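Local coordinates for putative effector, AYWB SAP54-like protein ('Echinacea purpurea' witches'-broom phytoplasma, PDB 6INR), which is a phytoplasma effector that causes phyllody, probably by binding MADS transcription factors of the host plant and interfering with gene regulation, at residues E25-L30 against K79-L84; Q32-N37 against Q69-Q74; N43-L48 against K62-Y67. One frame throughout, in Å; residues are numbered along the deposited sequence.

Contact 1: E25-L30 against K79-L84; sequences ENIINL and KTYKNL
Y81 meets N26, I27 and L30 at once, and its aromatic side chain supplies most of what helix 55-84 contributes here. N26 lies over one face of the ring: its CB stands 3.9 Å from the centroid of the Y81 ring, 19° off the normal, a CH-pi contact displaced toward the rim, so that its closest ring atoms are CZ and CE1. The N26 amide plane is tilted only 15° from the ring plane although the two side chains cross at about a right angle. The flat amide therefore lies nearly parallel to the phenol, with N26 CG 3.9 Å from Y81 OH. L30 comes from another direction, at the ring edge and in its plane, where L30 CD2 is 3.9 Å from Y81 CD2. I27 touches the root of the side chain instead. Its CG1, anti to the carbonyl carbon (chi1 -71°), is placed 3.7 Å from Y81 CB as the two side chains slide past each other in opposite directions. I27 CD1 lies 4.2 Å from K82 CG, touching only the aliphatic root of a lysine whose end leads away from the contact.

Behind this first shell, I27 and L30 are buried, and both also lean on L78 of the same partner helix, while I23, nearly one turn before N26, adds to the cover of Y81. The axes of the two short segments pass 10.0 Å apart and run nearly antiparallel, and I27 and Y81 have the nearest CA atoms. One aromatic side chain set among residues i, i+1 and i+4 of the other helix is packing across the seam of an antiparallel helical hairpin, here near its open end.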
loop_
_atom_site.group_PDB
_atom_site.type_symbol
_atom_site.label_atom_id
_atom_site.label_comp_id
_atom_site.label_asym_id
_atom_site.label_seq_id
_atom_site.Cartn_x
_atom_site.Cartn_y
_atom_site.Cartn_z
ATOM N N GLU A 25 -4.207 12.272 8.359
ATOM C CA GLU A 25 -5.160 11.167 8.311
ATOM C C GLU A 25 -4.949 10.375 7.026
ATOM O O GLU A 25 -4.997 9.157 7.001
ATOM C CB GLU A 25 -6.597 11.682 8.421
ATOM C CG GLU A 25 -7.695 10.625 8.269
ATOM C CD GLU A 25 -9.117 11.183 8.380
ATOM O OE1 GLU A 25 -9.370 12.323 7.896
ATOM O OE2 GLU A 25 -10.004 10.480 8.952
ATOM N N ASN A 26 -4.753 11.096 5.948
ATOM C CA ASN A 26 -4.441 10.482 4.645
ATOM C C ASN A 26 -3.175 9.632 4.700
ATOM O O ASN A 26 -3.074 8.565 4.090
ATOM C CB ASN A 26 -4.285 11.556 3.596
ATOM C CG ASN A 26 -5.618 12.028 3.048
ATOM O OD1 ASN A 26 -6.490 11.218 2.763
ATOM N ND2 ASN A 26 -5.752 13.326 2.824
ATOM N N ILE A 27 -2.233 10.097 5.488
ATOM C CA ILE A 27 -0.966 9.394 5.618
ATOM C C ILE A 27 -1.051 8.083 6.406
ATOM O O ILE A 27 -0.595 7.017 5.950
ATOM C CB ILE A 27 0.104 10.276 6.252
ATOM C CG1 ILE A 27 0.528 11.366 5.256
ATOM C CG2 ILE A 27 1.275 9.406 6.666
ATOM C CD1 ILE A 27 1.585 12.280 5.810
ATOM N N ILE A 28 -1.621 8.158 7.600
ATOM C CA ILE A 28 -1.876 6.943 8.387
ATOM C C ILE A 28 -2.691 5.901 7.643
ATOM O O ILE A 28 -2.435 4.704 7.747
ATOM C CB ILE A 28 -2.584 7.251 9.697
ATOM C CG1 ILE A 28 -1.657 8.132 10.518
ATOM C CG2 ILE A 28 -2.888 5.956 10.446
ATOM C CD1 ILE A 28 -2.270 8.645 11.800
ATOM N N ASN A 29 -3.699 6.355 6.921
ATOM C CA ASN A 29 -4.550 5.422 6.204
ATOM C C ASN A 29 -3.739 4.772 5.109
ATOM O O ASN A 29 -3.842 3.587 4.868
ATOM C CB ASN A 29 -5.788 6.082 5.625
ATOM C CG ASN A 29 -6.707 6.661 6.684
ATOM O OD1 ASN A 29 -7.486 7.571 6.392
ATOM N ND2 ASN A 29 -6.658 6.124 7.912
ATOM N N LEU A 30 -2.899 5.579 4.482
ATOM C CA LEU A 30 -2.002 5.089 3.423
ATOM C C LEU A 30 -1.002 4.057 3.946
ATOM O O LEU A 30 -0.771 3.030 3.330
ATOM C CB LEU A 30 -1.241 6.232 2.771
ATOM C CG LEU A 30 -0.599 5.868 1.436
ATOM C CD1 LEU A 30 -1.609 5.246 0.478
ATOM C CD2 LEU A 30 0.001 7.119 0.812
ATOM N N LYS A 79 5.091 9.979 -0.280
ATOM C CA LYS A 79 6.124 11.015 -0.470
ATOM C C LYS A 79 5.473 12.358 -0.738
ATOM O O LYS A 79 5.795 13.364 -0.106
ATOM C CB LYS A 79 7.111 10.667 -1.605
ATOM C CG LYS A 79 8.520 10.359 -1.106
ATOM C CD LYS A 79 9.548 10.357 -2.235
ATOM C CE LYS A 79 10.967 10.655 -1.731
ATOM N NZ LYS A 79 11.919 10.976 -2.837
ATOM N N THR A 80 4.560 12.354 -1.694
ATOM C CA THR A 80 3.826 13.573 -2.060
ATOM C C THR A 80 3.063 14.167 -0.867
ATOM O O THR A 80 3.066 15.386 -0.646
ATOM C CB THR A 80 2.799 13.312 -3.163
ATOM O OG1 THR A 80 3.457 12.756 -4.311
ATOM C CG2 THR A 80 2.080 14.604 -3.529
ATOM N N TYR A 81 2.400 13.296 -0.107
ATOM C CA TYR A 81 1.625 13.749 1.073
ATOM C C TYR A 81 2.532 14.431 2.072
ATOM O O TYR A 81 2.188 15.459 2.621
ATOM C CB TYR A 81 0.851 12.623 1.785
ATOM C CG TYR A 81 -0.491 12.272 1.168
ATOM C CD1 TYR A 81 -1.462 13.238 0.953
ATOM C CD2 TYR A 81 -0.799 10.967 0.851
ATOM C CE1 TYR A 81 -2.699 12.907 0.398
ATOM C CE2 TYR A 81 -2.018 10.629 0.285
ATOM C CZ TYR A 81 -2.971 11.591 0.061
ATOM O OH TYR A 81 -4.184 11.214 -0.509
ATOM N N LYS A 82 3.688 13.830 2.313
ATOM C CA LYS A 82 4.677 14.412 3.256
ATOM C C LYS A 82 5.183 15.769 2.754
ATOM O O LYS A 82 5.437 16.660 3.539
ATOM C CB LYS A 82 5.842 13.450 3.536
ATOM C CG LYS A 82 5.408 12.120 4.165
ATOM C CD LYS A 82 6.524 11.105 4.320
ATOM C CE LYS A 82 7.537 11.528 5.373
ATOM N NZ LYS A 82 8.573 10.488 5.635
ATOM N N ASN A 83 5.288 15.921 1.437
ATOM C CA ASN A 83 5.666 17.220 0.824
ATOM C C ASN A 83 4.649 18.278 1.247
ATOM O O ASN A 83 4.990 19.358 1.732
ATOM C CB ASN A 83 5.643 17.160 -0.712
ATOM C CG ASN A 83 6.995 16.884 -1.326
ATOM O OD1 ASN A 83 8.034 17.214 -0.761
ATOM N ND2 ASN A 83 6.983 16.310 -2.525
ATOM N N LEU A 84 3.391 17.921 1.040
ATOM C CA LEU A 84 2.237 18.807 1.301
ATOM C C LEU A 84 2.175 19.397 2.695
ATOM O O LEU A 84 1.853 20.564 2.853
ATOM C CB LEU A 84 0.918 18.104 1.026
ATOM C CG LEU A 84 0.468 18.082 -0.439
ATOM C CD1 LEU A 84 -0.576 17.016 -0.673
ATOM C CD2 LEU A 84 -0.107 19.432 -0.823
#

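Contact 2: Q32-N37 against Q69-Q74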
loop_
_atom_site.group_PDB
_atom_site.type_symbol
_atom_site.label_atom_id
_atom_site.label_comp_id
_atom_site.label_asym_id
_atom_site.label_seq_id
_atom_site.Cartn_x
_atom_site.Cartn_y
_atom_site.Cartn_z
ATOM N N GLN A 32 -1.443 2.204 6.613
ATOM C CA GLN A 32 -2.166 0.971 6.960
ATOM C C GLN A 32 -2.412 0.133 5.729
ATOM O O GLN A 32 -2.427 -1.089 5.810
ATOM C CB GLN A 32 -3.495 1.268 7.634
ATOM C CG GLN A 32 -3.318 1.986 8.961
ATOM C CD GLN A 32 -4.620 2.426 9.595
ATOM O OE1 GLN A 32 -5.557 2.874 8.918
ATOM N NE2 GLN A 32 -4.677 2.333 10.911
ATOM N N LYS A 33 -2.663 0.786 4.603
ATOM C CA LYS A 33 -2.857 0.071 3.340
ATOM C C LYS A 33 -1.557 -0.637 2.908
ATOM O O LYS A 33 -1.546 -1.774 2.454
ATOM C CB LYS A 33 -3.356 1.015 2.245
ATOM C CG LYS A 33 -4.871 1.186 2.165
ATOM C CD LYS A 33 -5.237 2.545 1.595
ATOM C CE LYS A 33 -6.519 2.523 0.765
ATOM N NZ LYS A 33 -7.743 2.103 1.510
ATOM N N ILE A 34 -0.456 0.053 3.055
ATOM C CA ILE A 34 0.827 -0.510 2.683
ATOM C C ILE A 34 1.116 -1.716 3.567
ATOM O O ILE A 34 1.567 -2.760 3.103
ATOM C CB ILE A 34 1.946 0.534 2.813
ATOM C CG1 ILE A 34 1.864 1.515 1.635
ATOM C CG2 ILE A 34 3.302 -0.147 2.906
ATOM C CD1 ILE A 34 2.610 2.785 1.897
ATOM N N TYR A 35 0.878 -1.544 4.857
ATOM C CA TYR A 35 1.037 -2.666 5.817
ATOM C C TYR A 35 0.189 -3.866 5.434
ATOM O O TYR A 35 0.650 -4.980 5.465
ATOM C CB TYR A 35 0.707 -2.246 7.244
ATOM C CG TYR A 35 0.977 -3.355 8.257
ATOM C CD1 TYR A 35 0.040 -4.344 8.495
ATOM C CD2 TYR A 35 2.162 -3.402 8.970
ATOM C CE1 TYR A 35 0.279 -5.349 9.417
ATOM C CE2 TYR A 35 2.403 -4.403 9.902
ATOM C CZ TYR A 35 1.457 -5.363 10.133
ATOM O OH TYR A 35 1.726 -6.378 11.043
ATOM N N ASP A 36 -1.042 -3.630 5.021
ATOM C CA ASP A 36 -1.951 -4.744 4.688
ATOM C C ASP A 36 -1.596 -5.365 3.378
ATOM O O ASP A 36 -1.784 -6.567 3.171
ATOM C CB ASP A 36 -3.415 -4.324 4.641
ATOM C CG ASP A 36 -3.943 -3.901 6.008
ATOM O OD1 ASP A 36 -3.364 -4.300 7.062
ATOM O OD2 ASP A 36 -4.939 -3.121 6.034
ATOM N N ASN A 37 -1.129 -4.533 2.460
ATOM C CA ASN A 37 -0.688 -5.063 1.157
ATOM C C ASN A 37 0.575 -5.927 1.343
ATOM O O ASN A 37 0.737 -6.977 0.725
ATOM C CB ASN A 37 -0.438 -3.954 0.151
ATOM C CG ASN A 37 -1.713 -3.411 -0.444
ATOM O OD1 ASN A 37 -2.675 -4.143 -0.690
ATOM N ND2 ASN A 37 -1.714 -2.117 -0.723
ATOM N N GLN A 69 3.279 -3.492 -7.009
ATOM C CA GLN A 69 3.055 -2.242 -7.773
ATOM C C GLN A 69 2.198 -1.279 -6.976
ATOM O O GLN A 69 2.432 -0.089 -6.945
ATOM C CB GLN A 69 2.416 -2.520 -9.120
ATOM C CG GLN A 69 3.183 -3.581 -9.878
ATOM C CD GLN A 69 2.481 -4.083 -11.123
ATOM O OE1 GLN A 69 1.253 -4.275 -11.139
ATOM N NE2 GLN A 69 3.269 -4.328 -12.180
ATOM N N LEU A 70 1.197 -1.851 -6.331
ATOM C CA LEU A 70 0.295 -1.124 -5.430
ATOM C C LEU A 70 1.116 -0.496 -4.323
ATOM O O LEU A 70 0.996 0.685 -4.042
ATOM C CB LEU A 70 -0.738 -2.099 -4.849
ATOM C CG LEU A 70 -2.156 -1.670 -4.536
ATOM C CD1 LEU A 70 -2.987 -1.332 -5.756
ATOM C CD2 LEU A 70 -2.802 -2.825 -3.820
ATOM N N ILE A 71 1.981 -1.286 -3.713
ATOM C CA ILE A 71 2.785 -0.783 -2.596
ATOM C C ILE A 71 3.679 0.326 -3.121
ATOM O O ILE A 71 4.016 1.287 -2.422
ATOM C CB ILE A 71 3.670 -1.861 -1.931
ATOM C CG1 ILE A 71 2.815 -2.851 -1.139
ATOM C CG2 ILE A 71 4.704 -1.212 -0.997
ATOM C CD1 ILE A 71 3.607 -3.804 -0.265
ATOM N N ASP A 72 4.027 0.203 -4.391
ATOM C CA ASP A 72 4.995 1.103 -5.029
ATOM C C ASP A 72 4.445 2.491 -5.189
ATOM O O ASP A 72 5.119 3.456 -4.876
ATOM C CB ASP A 72 5.439 0.586 -6.405
ATOM C CG ASP A 72 6.683 -0.306 -6.324
ATOM O OD1 ASP A 72 7.556 -0.033 -5.461
ATOM O OD2 ASP A 72 6.788 -1.275 -7.115
ATOM N N ASN A 73 3.215 2.565 -5.694
ATOM C CA ASN A 73 2.468 3.842 -5.809
ATOM C C ASN A 73 2.257 4.474 -4.465
ATOM O O ASN A 73 2.431 5.666 -4.297
ATOM C CB ASN A 73 1.097 3.668 -6.445
ATOM C CG ASN A 73 1.190 3.172 -7.848
ATOM O OD1 ASN A 73 1.411 3.954 -8.774
ATOM N ND2 ASN A 73 1.089 1.856 -8.017
ATOM N N GLN A 74 1.866 3.642 -3.510
ATOM C CA GLN A 74 1.471 4.143 -2.193
ATOM C C GLN A 74 2.646 4.791 -1.519
ATOM O O GLN A 74 2.497 5.819 -0.873
ATOM C CB GLN A 74 0.864 3.040 -1.344
ATOM C CG GLN A 74 -0.389 2.531 -2.018
ATOM C CD GLN A 74 -0.984 1.331 -1.370
ATOM O OE1 GLN A 74 -0.294 0.540 -0.756
ATOM N NE2 GLN A 74 -2.307 1.187 -1.507
#
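Midway along an antiparallel helical hairpin, where a coiled-coil interface is usually apolar, N37 and Q74 place two amides between the helices and join them to each other. N37 ND2 donates to Q74 OE1 over 3.0 Å. The bond is bent, with 137° at the hydrogen, and it reaches OE1 from the flank of the carbonyl, at a C=O...donor angle of 108°. OE1 lies in the amide plane of N37, whereas the donor is tilted from the carbonyl plane of Q74; the two amides are 24° apart and their side chains cross at about a right angle. Q74 gets there by a chain extended beyond CG, and its root is covered by I34, which runs past it in the opposite direction: I34 CG1 is 3.5 Å from Q74 CB and also close to OE1, so this acceptor sits against hydrocarbon as well as its donor.

N37 is buried. L70 crosses its amide, L70 CD2 lying 3.4 Å from both N37 OD1 and N37 ND2, and N37 CB rests 3.7 Å from I71 CG1. I34 CA and I71 CA are the nearest pair of CA atoms, 5.6 Å apart, yet I34 CG2 and I71 CG2 meet only loosely at 4.3 Å. I71 reaches further, to A38 and I41, and Q74 also touches L30. The axes of the two short segments are 9.6 Å apart, and aliphatic groups of I34, L70 and I71 pack against the polar pair. An inter-helical asparagine-glutamine hydrogen bond of this sort, with N37 buried and Q74 partly exposed, is a polar pair within a coiled-coil interface, here in a two-helix hairpin.

Contact 3: N43-L48 against K62-Y67; sequences NIDKGL and KLKENY
K64 crosses from helix 55-84 to D45 on helix 16-49, and its side chain changes neighbours on the way. CB points toward the opposite helix, and K64 CB lies 4.2 Å from I44 CG2. The next atom, CG, is anti to the backbone N (chi1 -178°), and the chain stays extended from there on, carrying the amine across the gap. CD and CE both approach the carboxylate, K64 CE standing 3.4 Å from D45 OD1. At the tip NZ forms a salt bridge with the same oxygen; the modelled separation of K64 NZ and D45 OD1, 2.5 Å, is very short, so the pairing is more secure than its exact length. OD2 of D45 is the more distant oxygen, and the two side chains cross at about a right angle.

Beside this bridge I44 fills the apolar side of the contact. It is buried, and its CD1 makes the contacts with L63 and Y67: I44 CD1 approaches L63 CB at 3.8 Å and, from an oblique direction, Y67 CD2 at 4.0 Å. L60 adds to the cover of I44 from within helix 55-84, and I41, nearly one turn before I44, touches both K64 and Y67. The axes of the two short segments lie 10.4 Å apart at 163°, and the nearest CA atoms are those of I44 and K64.

An isoleucine in the seam, flanked by an acid-lysine pair that spans the two helices, is the familiar division of labour in an antiparallel coiled coil, seen here toward the turn of the hairpin.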
loop_
_atom_site.group_PDB
_atom_site.type_symbol
_atom_site.label_atom_id
_atom_site.label_comp_id
_atom_site.label_asym_id
_atom_site.label_seq_id
_atom_site.Cartn_x
_atom_site.Cartn_y
_atom_site.Cartn_z
ATOM N N ASN A 43 1.599 -13.603 2.749
ATOM C CA ASN A 43 0.682 -14.787 2.744
ATOM C C ASN A 43 0.652 -15.494 1.381
ATOM O O ASN A 43 0.526 -16.688 1.309
ATOM C CB ASN A 43 -0.737 -14.447 3.244
ATOM C CG ASN A 43 -0.755 -14.072 4.721
ATOM O OD1 ASN A 43 -0.121 -14.727 5.556
ATOM N ND2 ASN A 43 -1.466 -12.996 5.046
ATOM N N ILE A 44 0.718 -14.729 0.309
ATOM C CA ILE A 44 0.930 -15.290 -1.055
ATOM C C ILE A 44 2.223 -16.137 -1.164
ATOM O O ILE A 44 2.209 -17.238 -1.695
ATOM C CB ILE A 44 0.945 -14.193 -2.144
ATOM C CG1 ILE A 44 -0.406 -13.476 -2.186
ATOM C CG2 ILE A 44 1.259 -14.799 -3.516
ATOM C CD1 ILE A 44 -0.471 -12.297 -3.136
ATOM N N ASP A 45 3.321 -15.627 -0.624
ATOM C CA ASP A 45 4.545 -16.411 -0.511
ATOM C C ASP A 45 4.288 -17.774 0.125
ATOM O O ASP A 45 4.566 -18.809 -0.462
ATOM C CB ASP A 45 5.619 -15.646 0.260
ATOM C CG ASP A 45 6.242 -14.537 -0.578
ATOM O OD1 ASP A 45 6.022 -14.529 -1.820
ATOM O OD2 ASP A 45 6.940 -13.668 -0.009
ATOM N N LYS A 46 3.764 -17.773 1.336
ATOM C CA LYS A 46 3.323 -19.030 1.990
ATOM C C LYS A 46 2.526 -19.905 1.011
ATOM O O LYS A 46 2.763 -21.108 0.865
ATOM C CB LYS A 46 2.471 -18.738 3.233
ATOM C CG LYS A 46 3.265 -18.730 4.527
ATOM C CD LYS A 46 2.611 -17.874 5.595
ATOM C CE LYS A 46 1.214 -18.334 5.971
ATOM N NZ LYS A 46 0.643 -17.522 7.087
ATOM N N GLY A 47 1.597 -19.268 0.328
ATOM C CA GLY A 47 0.698 -19.966 -0.596
ATOM C C GLY A 47 1.469 -20.595 -1.735
ATOM O O GLY A 47 1.047 -21.605 -2.305
ATOM N N LEU A 48 2.611 -19.987 -2.050
ATOM C CA LEU A 48 3.500 -20.453 -3.135
ATOM C C LEU A 48 4.306 -21.696 -2.746
ATOM O O LEU A 48 4.767 -22.441 -3.604
ATOM C CB LEU A 48 4.461 -19.354 -3.582
ATOM C CG LEU A 48 3.897 -18.338 -4.579
ATOM C CD1 LEU A 48 4.806 -17.129 -4.692
ATOM C CD2 LEU A 48 3.658 -18.953 -5.948
ATOM N N LYS A 62 1.006 -13.375 -10.299
ATOM C CA LYS A 62 0.381 -12.166 -10.869
ATOM C C LYS A 62 -0.117 -11.228 -9.758
ATOM O O LYS A 62 0.114 -10.021 -9.797
ATOM C CB LYS A 62 -0.781 -12.513 -11.806
ATOM C CG LYS A 62 -0.486 -13.673 -12.748
ATOM C CD LYS A 62 -1.229 -13.595 -14.087
ATOM C CE LYS A 62 -0.785 -14.655 -15.105
ATOM N NZ LYS A 62 0.691 -14.711 -15.341
ATOM N N LEU A 63 -0.796 -11.820 -8.776
ATOM C CA LEU A 63 -1.264 -11.101 -7.576
ATOM C C LEU A 63 -0.101 -10.461 -6.871
ATOM O O LEU A 63 -0.134 -9.294 -6.504
ATOM C CB LEU A 63 -1.960 -12.032 -6.576
ATOM C CG LEU A 63 -3.390 -12.496 -6.856
ATOM C CD1 LEU A 63 -3.872 -13.383 -5.715
ATOM C CD2 LEU A 63 -4.320 -11.313 -7.052
ATOM N N LYS A 64 0.947 -11.243 -6.693
ATOM C CA LYS A 64 2.097 -10.759 -5.945
ATOM C C LYS A 64 2.645 -9.520 -6.644
ATOM O O LYS A 64 3.113 -8.567 -6.012
ATOM C CB LYS A 64 3.168 -11.834 -5.798
ATOM C CG LYS A 64 4.358 -11.357 -4.972
ATOM C CD LYS A 64 5.333 -12.471 -4.706
ATOM C CE LYS A 64 6.556 -11.940 -3.991
ATOM N NZ LYS A 64 7.322 -13.032 -3.329
ATOM N N GLU A 65 2.529 -9.531 -7.964
ATOM C CA GLU A 65 3.070 -8.442 -8.783
ATOM C C GLU A 65 2.199 -7.209 -8.631
ATOM O O GLU A 65 2.692 -6.100 -8.428
ATOM C CB GLU A 65 3.225 -8.850 -10.255
ATOM C CG GLU A 65 4.376 -9.831 -10.480
ATOM C CD GLU A 65 5.691 -9.384 -9.838
ATOM O OE1 GLU A 65 6.162 -8.265 -10.159
ATOM O OE2 GLU A 65 6.247 -10.143 -9.004
ATOM N N ASN A 66 0.894 -7.433 -8.666
ATOM C CA ASN A 66 -0.078 -6.346 -8.447
ATOM C C ASN A 66 0.110 -5.643 -7.102
ATOM O O ASN A 66 0.092 -4.413 -7.018
ATOM C CB ASN A 66 -1.492 -6.861 -8.543
ATOM C CG ASN A 66 -1.876 -7.288 -9.950
ATOM O OD1 ASN A 66 -1.742 -6.537 -10.911
ATOM N ND2 ASN A 66 -2.424 -8.483 -10.056
ATOM N N TYR A 67 0.312 -6.436 -6.064
ATOM C CA TYR A 67 0.535 -5.897 -4.712
ATOM C C TYR A 67 1.832 -5.147 -4.555
ATOM O O TYR A 67 1.916 -4.192 -3.806
ATOM C CB TYR A 67 0.382 -6.971 -3.633
ATOM C CG TYR A 67 -1.091 -7.257 -3.438
ATOM C CD1 TYR A 67 -1.969 -6.234 -3.057
ATOM C CD2 TYR A 67 -1.623 -8.497 -3.710
ATOM C CE1 TYR A 67 -3.324 -6.451 -2.934
ATOM C CE2 TYR A 67 -2.978 -8.725 -3.585
ATOM C CZ TYR A 67 -3.826 -7.701 -3.202
ATOM O OH TYR A 67 -5.185 -7.936 -3.071
#

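In the fold
All three contacts join the same two helices, 16-49 and 55-84, and follow one another along a single seam. The centre of contact 2 lies about 1 Å from the centre of the chain, with the centres of contacts 1 and 3 each about 13 Å from it, on opposite sides of the chain's centre and 26 Å from each other. Along the sequence contact 3 is nested inside contact 2, and contact 2 inside contact 1, as expected of a hairpin. Neighbours meet through L30 on Q74 and N37 on Y67, so each contact meets the next. The modelled chain is an elongated helical hairpin, whose long outer surface could serve for binding MADS partners.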